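PTS system glucose-specific EIIA component (Mycoplasma capricolum, PDB 2GPR) serves as the IIA phosphocarrier of the sugar phosphotransferase system, accepting a phosphoryl group from phospho-HPr and passing it to the IIB domain during glucose uptake. Local coordinates at residues F47-S52 with Q99-G104. Sequence-based numbering, arbitrary orientation.
Sequences FHAPVS and QEVNAG
Ser52 and Ala103 meet through a side-chain to backbone hydrogen bond. CB of Ser52 lies 3.5 Å from the carbonyl O of Val101. The next atom, OG, is set beside the backbone N of its own residue, anti to the carbonyl carbon (chi1 -50°). There it accepts the N-H of Ala103, with OG to N 2.8 Å and an N-H...O angle of 162°. OG also lies 3.5 Å from CA of Asn102. The amide ND2 of Asn102 stays 3.8 Å from OG, without a bond.

A second polar tie is purely backbone: Gly104 N donates to Ala49 O. The modelled length of this bond is short and therefore doubtful. CA of Ala103 also lies 3.3 Å from Ala49 O, as a CA-H...O contact. Between the two ties, CB of Ala103 packs tightly on the backbone of Val51; CB of Ala103 lies 3.3 Å from C of Val51. CB of Ala49 points toward segment 99-104 and lies 4.3 Å from CG2 of Val101. Both Ala49 and Val101 also touch Leu107.

The backbone angles of Ala103 and Gly104 match the central residues of a type II turn, with glycine third. Here two connections between the same two sheets run against each other. One joins strand 46-48 to 53-57, the other 100-101 to 106-110, within the antiparallel beta fold of EIIA-Glc.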
ATOM      1  N   PHE A  47       4.362   8.330   1.781  1.00 26.83           N
ATOM      2  CA  PHE A  47       4.000   7.058   1.303  1.00 21.25           C
ATOM      3  C   PHE A  47       4.352   7.079  -0.154  1.00 23.44           C
ATOM      4  O   PHE A  47       4.058   8.078  -0.828  1.00 23.14           O
ATOM      5  CB  PHE A  47       2.531   6.759   1.545  1.00 18.38           C
ATOM      6  CG  PHE A  47       2.227   6.487   2.979  1.00 13.06           C
ATOM      7  CD1 PHE A  47       2.257   7.527   3.904  1.00 12.29           C
ATOM      8  CD2 PHE A  47       1.902   5.199   3.403  1.00 10.99           C
ATOM      9  CE1 PHE A  47       1.985   7.265   5.242  1.00 13.36           C
ATOM     10  CE2 PHE A  47       1.635   4.913   4.744  1.00  8.34           C
ATOM     11  CZ  PHE A  47       1.730   5.955   5.665  1.00 11.50           C
ATOM     12  N   HIS A  48       5.075   6.025  -0.605  1.00 22.88           N
ATOM     13  CA  HIS A  48       5.568   5.949  -1.955  1.00 20.66           C
ATOM     14  C   HIS A  48       4.946   4.796  -2.657  1.00 20.44           C
ATOM     15  O   HIS A  48       4.465   3.906  -2.034  1.00 23.00           O
ATOM     16  CB  HIS A  48       7.106   5.761  -1.980  1.00 24.75           C
ATOM     17  CG  HIS A  48       7.887   6.969  -1.564  1.00 27.65           C
ATOM     18  ND1 HIS A  48       8.105   7.264  -0.235  1.00 30.19           N
ATOM     19  CD2 HIS A  48       8.430   7.980  -2.297  1.00 28.27           C
ATOM     20  CE1 HIS A  48       8.792   8.416  -0.193  1.00 30.37           C
ATOM     21  NE2 HIS A  48       9.004   8.868  -1.417  1.00 28.79           N
ATOM     22  N   ALA A  49       5.012   4.780  -3.960  1.00 18.39           N
ATOM     23  CA  ALA A  49       4.526   3.675  -4.699  1.00 16.84           C
ATOM     24  C   ALA A  49       5.359   2.382  -4.451  1.00 19.73           C
ATOM     25  O   ALA A  49       6.594   2.340  -4.565  1.00 21.79           O
ATOM     26  CB  ALA A  49       4.494   4.055  -6.175  1.00 13.95           C
ATOM     27  N   PRO A  50       4.654   1.301  -4.187  1.00 22.37           N
ATOM     28  CA  PRO A  50       5.226  -0.029  -3.948  1.00 23.40           C
ATOM     29  C   PRO A  50       5.678  -0.743  -5.201  1.00 25.57           C
ATOM     30  O   PRO A  50       6.475  -1.650  -5.146  1.00 29.44           O
ATOM     31  CB  PRO A  50       4.096  -0.838  -3.333  1.00 25.16           C
ATOM     32  CG  PRO A  50       2.869   0.095  -3.159  1.00 25.55           C
ATOM     33  CD  PRO A  50       3.289   1.477  -3.604  1.00 23.44           C
ATOM     34  N   VAL A  51       5.099  -0.361  -6.326  1.00 25.89           N
ATOM     35  CA  VAL A  51       5.400  -0.889  -7.654  1.00 24.91           C
ATOM     36  C   VAL A  51       5.161   0.179  -8.720  1.00 23.29           C
ATOM     37  O   VAL A  51       4.743   1.341  -8.472  1.00 22.61           O
ATOM     38  CB  VAL A  51       4.597  -2.136  -8.007  1.00 27.30           C
ATOM     39  CG1 VAL A  51       4.783  -3.227  -6.962  1.00 23.80           C
ATOM     40  CG2 VAL A  51       3.120  -1.743  -8.118  1.00 32.55           C
ATOM     41  N   SER A  52       5.414  -0.208  -9.932  1.00 23.26           N
ATOM     42  CA  SER A  52       5.154   0.676 -11.019  1.00 22.69           C
ATOM     43  C   SER A  52       3.886   0.250 -11.722  1.00 20.20           C
ATOM     44  O   SER A  52       3.607  -0.936 -11.867  1.00 19.41           O
ATOM     45  CB  SER A  52       6.324   0.732 -11.932  1.00 25.40           C
ATOM     46  OG  SER A  52       7.446   0.963 -11.115  1.00 29.26           O
ATOM     47  N   GLN A  99      -2.875   8.355 -13.487  1.00 24.71           N
ATOM     48  CA  GLN A  99      -1.428   8.689 -13.613  1.00 23.68           C
ATOM     49  C   GLN A  99      -0.547   7.419 -13.583  1.00 24.62           C
ATOM     50  O   GLN A  99      -0.781   6.488 -12.819  1.00 26.15           O
ATOM     51  CB  GLN A  99      -1.009   9.583 -12.403  1.00 25.07           C
ATOM     52  CG  GLN A  99       0.508   9.897 -12.289  1.00 28.19           C
ATOM     53  CD  GLN A  99       0.856  10.897 -11.156  1.00 33.23           C
ATOM     54  OE1 GLN A  99       1.935  10.803 -10.466  1.00 34.44           O
ATOM     55  NE2 GLN A  99      -0.003  11.920 -10.991  1.00 33.56           N
ATOM     56  N   GLU A 100       0.493   7.383 -14.362  1.00 23.80           N
ATOM     57  CA  GLU A 100       1.343   6.275 -14.268  1.00 24.74           C
ATOM     58  C   GLU A 100       2.450   6.649 -13.237  1.00 23.84           C
ATOM     59  O   GLU A 100       2.851   7.827 -13.112  1.00 25.36           O
ATOM     60  CB  GLU A 100       2.023   5.958 -15.591  1.00 23.47           C
ATOM     61  CG  GLU A 100       1.603   4.618 -16.197  1.00 32.83           C
ATOM     62  CD  GLU A 100       2.655   4.037 -17.145  1.00 36.76           C
ATOM     63  OE1 GLU A 100       3.684   3.426 -16.668  1.00 42.45           O
ATOM     64  OE2 GLU A 100       2.509   4.160 -18.420  1.00 41.06           O
ATOM     65  N   VAL A 101       2.814   5.697 -12.361  1.00 30.32           N
ATOM     66  CA  VAL A 101       3.807   5.969 -11.351  1.00 30.29           C
ATOM     67  C   VAL A 101       4.909   4.953 -11.411  1.00 29.38           C
ATOM     68  O   VAL A 101       4.719   3.864 -11.922  1.00 28.65           O
ATOM     69  CB  VAL A 101       3.242   5.986  -9.949  1.00 31.10           C
ATOM     70  CG1 VAL A 101       2.549   7.309  -9.648  1.00 31.76           C
ATOM     71  CG2 VAL A 101       2.286   4.804  -9.752  1.00 29.22           C
ATOM     72  N   ASN A 102       6.049   5.324 -10.817  1.00 31.10           N
ATOM     73  CA  ASN A 102       7.210   4.427 -10.696  1.00 32.81           C
ATOM     74  C   ASN A 102       7.385   4.042  -9.242  1.00 28.28           C
ATOM     75  O   ASN A 102       7.201   4.892  -8.338  1.00 27.74           O
ATOM     76  CB  ASN A 102       8.538   4.981 -11.264  1.00 37.62           C
ATOM     77  CG  ASN A 102       8.617   4.972 -12.787  1.00 43.65           C
ATOM     78  OD1 ASN A 102       9.176   5.892 -13.406  1.00 47.68           O
ATOM     79  ND2 ASN A 102       8.078   3.922 -13.405  1.00 45.80           N
ATOM     80  N   ALA A 103       7.674   2.763  -9.013  1.00 22.90           N
ATOM     81  CA  ALA A 103       7.817   2.296  -7.662  1.00 20.57           C
ATOM     82  C   ALA A 103       8.830   3.119  -6.939  1.00 22.40           C
ATOM     83  O   ALA A 103       9.890   3.408  -7.461  1.00 25.23           O
ATOM     84  CB  ALA A 103       8.163   0.835  -7.643  1.00 21.69           C
ATOM     85  N   GLY A 104       8.479   3.530  -5.751  1.00 23.47           N
ATOM     86  CA  GLY A 104       9.310   4.446  -4.997  1.00 22.85           C
ATOM     87  C   GLY A 104       8.915   5.933  -5.227  1.00 21.48           C
ATOM     88  O   GLY A 104       9.448   6.830  -4.598  1.00 20.33           O
TER